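Local atomic coordinates of glutathione peroxidase-like protein (Trypanosoma brucei, PDB entry 3DWV), a protein that probably reduces hydroperoxides as a glutathione peroxidase-type enzyme supplied with electrons by tryparedoxin. Residues Phe109-Glu112 with Phe113-Ala117; Pro167-Val171 with Lys172-Glu176. The protein carries 1 engineered substitution. One frame throughout, in Å; residues are numbered along the deposited sequence. Where two conformers were deposited one is given.

Contact 1: Phe109-Glu112 with Phe113-Ala117; sequences FKAE and FPIMA
Ala111 and Phe113, two residues apart, show how a loop can fold back on itself without a direct hydrogen bond between its arms. The methyl CB of Ala111 sits over one face of the Phe113 ring, 3.6 Å from CE1 and almost as near to CZ, displaced from the middle toward the rim. This CH-pi contact depends on the first torsion of Phe113 (chi1 39°), which holds CG between the backbone N and the carbonyl carbon and brings one face of the ring against the methyl of Ala111. The ring of Phe109 approaches more loosely. With its CG anti to the backbone N (chi1 -174°), it has Phe113 CZ at its edge, 4.2 Å from Phe109 CZ. Neither aromatic ring stacks on the other. Ile115, deposited in two conformers, meets Phe109 obliquely in one of them, CD1 lying 3.6 Å from Phe109 CD2, which makes this side of the packing less certain.

Polar closure is left to water. One molecule donates to Ala111 O at 2.9 Å and to Phe113 O at 2.8 Å, tying together two carbonyls that cannot bond to each other. Glu112, between them, sends its extended side chain away from segment 113-117 to helix 64-75, where OE2 is hydrogen-bonded to Asn73 ND2.

Phe113 is buried, in touch with Ala68 and Thr69 of that helix and with Val82 and Ala84 of strand 81-86, while Pro114 and Met116 make backbone bonds to Ala84. The loop thus lies beside the outer strand of a thioredoxin-like fold, a few residues after Cys106, the disulfide partner of the predicted active-site Cys58.

Contact 2: Pro167-Val171 with Lys172-Glu176; sequences PGASV and KDIEE
Ser170 and Asp173 meet at the start of helix 171-181, where the chain makes a helix N-cap at the end of the loop that follows strand 161-165. Ser170 takes the N-cap position: its OG accepts from Asp173 N at 3.3 Å, with an N-H...O angle of 151°. The hydroxyl can do so because OG lies between the backbone N and the carbonyl carbon (chi1 47°), swung toward the first turn. Ser170 thereby serves an amide that lacks a carbonyl one turn earlier in the helix. The Asp173 carboxylate is close by, and its negative charge near the positive end of the helix dipole is probably favourable.

The apolar side of the contact faces helix 64-75. Ala169 CB approaches Ile174 CG1 at 4.1 Å, an apolar pairing of the residue before the cap with the fourth residue after it, which is the hydrophobic staple. Ile174 continues inward to Thr67 and Leu71, and Val171 rests on Thr67 and Thr70. Across the first turn, Val171 CG1 also lies beside the carboxylate carbon of Glu175, the two side chains crossing at a slant. The extended Glu175 chain delivers OE2 to Lys74 NZ in a salt bridge and to Tyr75 OH in a hydrogen bond, so this buried acid has two partners.

Matters are slacker on the exposed side. Lys172, bent along its length, reaches Glu176 OE1 from NZ only at 4.0 Å, a long ion pair, and Glu176 was deposited in two conformers.

The tight part is the backbone of the first turn: Ile174 N bonds to Ser170 O and only weakly to Val171 O, whereas Glu175 N meets Val171 O at 2.8 Å, almost straight at 169°.

Both contacts are local, and both border helix 64-75, yet they meet different residues of it: contact 1 touches Tyr65, Ala68 and Thr69, and contact 2 Thr67, Thr70 and Leu71. Their centres stand about 20 Å apart and their nearest atoms about 11 Å. Contact 1 is a surface loop with one buried aromatic residue, joined by apolar faces and a bridging water, and Phe109 comes within about 9 Å of Cys58 between side chains. Contact 2, partly buried and away from the annotated sites, relies instead on backbone bonding and a capping hydroxyl. Backbone bonds tie contact 1 to strand 81-86, whereas those of contact 2 lie within its own first turn.

Contact 1: Phe109-Glu112 with Phe113-Ala117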
loop_
_atom_site.group_PDB
_atom_site.type_symbol
_atom_site.label_atom_id
_atom_site.label_comp_id
_atom_site.label_asym_id
_atom_site.label_seq_id
_atom_site.Cartn_x
_atom_site.Cartn_y
_atom_site.Cartn_z
ATOM N N PHE A 109 8.526 -11.795 0.929
ATOM C CA PHE A 109 8.637 -10.459 1.448
ATOM C C PHE A 109 8.650 -10.426 2.987
ATOM O O PHE A 109 7.800 -11.116 3.575
ATOM C CB PHE A 109 7.448 -9.621 0.953
ATOM C CG PHE A 109 7.655 -8.168 1.375
ATOM C CD1 PHE A 109 8.751 -7.450 0.872
ATOM C CD2 PHE A 109 6.811 -7.555 2.278
ATOM C CE1 PHE A 109 8.966 -6.141 1.252
ATOM C CE2 PHE A 109 7.013 -6.214 2.604
ATOM C CZ PHE A 109 8.085 -5.509 2.111
ATOM N N LYS A 110 9.605 -9.645 3.491
ATOM C CA LYS A 110 9.788 -9.398 4.921
ATOM C C LYS A 110 10.016 -7.924 5.219
ATOM O O LYS A 110 10.731 -7.225 4.496
ATOM C CB LYS A 110 11.014 -10.148 5.488
ATOM C CG LYS A 110 10.924 -11.667 5.462
ATOM C CD LYS A 110 12.122 -12.379 6.037
ATOM C CE LYS A 110 13.515 -11.981 5.663
ATOM N NZ LYS A 110 14.001 -12.222 4.278
ATOM N N ALA A 111 9.458 -7.464 6.336
ATOM C CA ALA A 111 9.588 -6.072 6.737
ATOM C C ALA A 111 9.346 -5.841 8.234
ATOM O O ALA A 111 8.786 -6.619 9.009
ATOM C CB ALA A 111 8.608 -5.236 5.930
ATOM N N GLU A 112 9.749 -4.637 8.694
ATOM C CA GLU A 112 9.555 -4.253 10.084
ATOM C C GLU A 112 8.123 -3.820 10.377
ATOM O O GLU A 112 7.686 -3.801 11.532
ATOM C CB GLU A 112 10.516 -3.095 10.324
ATOM C CG GLU A 112 11.918 -3.534 10.727
ATOM C CD GLU A 112 12.652 -2.295 11.244
ATOM O OE1 GLU A 112 12.320 -1.839 12.369
ATOM O OE2 GLU A 112 13.500 -1.830 10.468
ATOM N N PHE A 113 7.399 -3.458 9.310
ATOM C CA PHE A 113 6.020 -2.942 9.436
ATOM C C PHE A 113 5.028 -4.061 9.176
ATOM O O PHE A 113 5.464 -5.096 8.642
ATOM C CB PHE A 113 5.803 -1.766 8.488
ATOM C CG PHE A 113 6.445 -1.856 7.114
ATOM C CD1 PHE A 113 5.843 -2.567 6.100
ATOM C CD2 PHE A 113 7.638 -1.268 6.786
ATOM C CE1 PHE A 113 6.347 -2.681 4.815
ATOM C CE2 PHE A 113 8.183 -1.332 5.524
ATOM C CZ PHE A 113 7.570 -2.076 4.502
ATOM N N PRO A 114 3.750 -3.937 9.521
ATOM C CA PRO A 114 2.759 -4.988 9.264
ATOM C C PRO A 114 2.505 -5.316 7.800
ATOM O O PRO A 114 2.357 -4.450 6.935
ATOM C CB PRO A 114 1.458 -4.419 9.858
ATOM C CG PRO A 114 1.985 -3.546 10.977
ATOM C CD PRO A 114 3.150 -2.823 10.295
ATOM N N ILE A 115 2.403 -6.642 7.592
ATOM C CA ILE A 115 2.075 -7.154 6.261
ATOM C C ILE A 115 0.770 -7.936 6.380
ATOM O O ILE A 115 0.567 -8.753 7.285
ATOM C CB ILE A 115 3.158 -8.054 5.659
ATOM C CG1 ILE A 115 4.541 -7.400 5.670
ATOM C CG2 ILE A 115 2.802 -8.520 4.260
ATOM C CD1 ILE A 115 5.692 -8.365 5.591
ATOM N N MET A 116 -0.107 -7.637 5.450
ATOM C CA MET A 116 -1.459 -8.191 5.514
ATOM C C MET A 116 -1.545 -9.474 4.693
ATOM O O MET A 116 -0.584 -9.898 4.030
ATOM C CB MET A 116 -2.481 -7.123 5.100
ATOM C CG MET A 116 -2.383 -5.833 5.931
ATOM S SD MET A 116 -2.934 -6.025 7.647
ATOM C CE MET A 116 -1.393 -5.905 8.552
ATOM N N ALA A 117 -2.722 -10.128 4.759
ATOM C CA ALA A 117 -2.909 -11.276 3.861
ATOM C C ALA A 117 -2.956 -10.850 2.393
ATOM O O ALA A 117 -3.384 -9.697 2.139
ATOM C CB ALA A 117 -4.230 -11.981 4.169
HETATM O O HOH W 1 6.090 -7.724 9.415
#

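Contact 2: Pro167-Val171 with Lys172-Glu176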
loop_
_atom_site.group_PDB
_atom_site.type_symbol
_atom_site.label_atom_id
_atom_site.label_comp_id
_atom_site.label_asym_id
_atom_site.label_seq_id
_atom_site.Cartn_x
_atom_site.Cartn_y
_atom_site.Cartn_z
ATOM N N PRO A 167 6.423 4.159 -6.671
ATOM C CA PRO A 167 7.453 3.529 -5.839
ATOM C C PRO A 167 8.778 4.256 -5.773
ATOM O O PRO A 167 9.542 4.072 -4.816
ATOM C CB PRO A 167 7.713 2.178 -6.538
ATOM C CG PRO A 167 7.214 2.401 -7.919
ATOM C CD PRO A 167 5.972 3.233 -7.741
ATOM N N GLY A 168 9.067 5.080 -6.767
ATOM C CA GLY A 168 10.360 5.766 -6.736
ATOM C C GLY A 168 10.187 7.124 -6.098
ATOM O O GLY A 168 11.117 7.962 -6.206
ATOM N N ALA A 169 9.088 7.442 -5.445
ATOM C CA ALA A 169 8.904 8.681 -4.681
ATOM C C ALA A 169 9.924 8.790 -3.555
ATOM O O ALA A 169 10.178 7.842 -2.821
ATOM C CB ALA A 169 7.493 8.778 -4.090
ATOM N N SER A 170 10.519 9.990 -3.432
ATOM C CA SER A 170 11.581 10.097 -2.446
ATOM C C SER A 170 10.990 10.269 -1.055
ATOM O O SER A 170 9.821 10.628 -0.941
ATOM C CB SER A 170 12.491 11.287 -2.760
ATOM O OG SER A 170 11.717 12.429 -3.034
ATOM N N VAL A 171 11.835 10.027 -0.054
ATOM C CA VAL A 171 11.393 10.328 1.334
ATOM C C VAL A 171 10.976 11.785 1.466
ATOM O O VAL A 171 9.969 12.186 2.105
ATOM C CB VAL A 171 12.555 9.892 2.230
ATOM C CG1 VAL A 171 12.493 10.467 3.644
ATOM C CG2 VAL A 171 12.642 8.352 2.314
ATOM N N LYS A 172 11.744 12.696 0.842
ATOM C CA LYS A 172 11.420 14.131 0.926
ATOM C C LYS A 172 10.098 14.516 0.285
ATOM O O LYS A 172 9.319 15.370 0.743
ATOM C CB LYS A 172 12.572 14.926 0.298
ATOM C CG LYS A 172 12.501 16.409 0.538
ATOM C CD LYS A 172 12.474 16.771 2.017
ATOM C CE LYS A 172 13.393 17.928 2.365
ATOM N NZ LYS A 172 12.868 18.731 3.502
ATOM N N ASP A 173 9.749 13.880 -0.833
ATOM C CA ASP A 173 8.474 14.127 -1.501
ATOM C C ASP A 173 7.315 13.669 -0.622
ATOM O O ASP A 173 6.265 14.267 -0.572
ATOM C CB ASP A 173 8.404 13.378 -2.832
ATOM C CG ASP A 173 9.179 14.096 -3.930
ATOM O OD1 ASP A 173 9.541 15.284 -3.766
ATOM O OD2 ASP A 173 9.418 13.440 -4.974
ATOM N N ILE A 174 7.520 12.580 0.078
ATOM C CA ILE A 174 6.403 12.041 0.869
ATOM C C ILE A 174 6.313 12.863 2.141
ATOM O O ILE A 174 5.227 13.238 2.569
ATOM C CB ILE A 174 6.588 10.524 1.073
ATOM C CG1 ILE A 174 6.505 9.712 -0.216
ATOM C CG2 ILE A 174 5.563 9.988 2.051
ATOM C CD1 ILE A 174 6.451 8.201 -0.106
ATOM N N GLU A 175 7.446 13.183 2.749
ATOM C CA GLU A 175 7.485 14.086 3.895
ATOM C C GLU A 175 6.787 15.422 3.658
ATOM O O GLU A 175 6.103 15.914 4.577
ATOM C CB GLU A 175 8.964 14.310 4.291
ATOM C CG GLU A 175 9.505 13.146 5.107
ATOM C CD GLU A 175 10.922 13.405 5.583
ATOM O OE1 GLU A 175 11.671 14.193 4.941
ATOM O OE2 GLU A 175 11.310 12.821 6.612
ATOM N N GLU A 176 6.911 16.041 2.479
ATOM C CA GLU A 176 6.200 17.292 2.189
ATOM C C GLU A 176 4.709 17.201 2.539
ATOM O O GLU A 176 4.122 18.128 3.100
ATOM C CB GLU A 176 6.326 17.679 0.719
ATOM C CG GLU A 176 7.693 17.611 0.093
ATOM C CD GLU A 176 8.756 18.385 0.844
ATOM O OE1 GLU A 176 9.407 17.811 1.751
ATOM O OE2 GLU A 176 8.969 19.575 0.533
#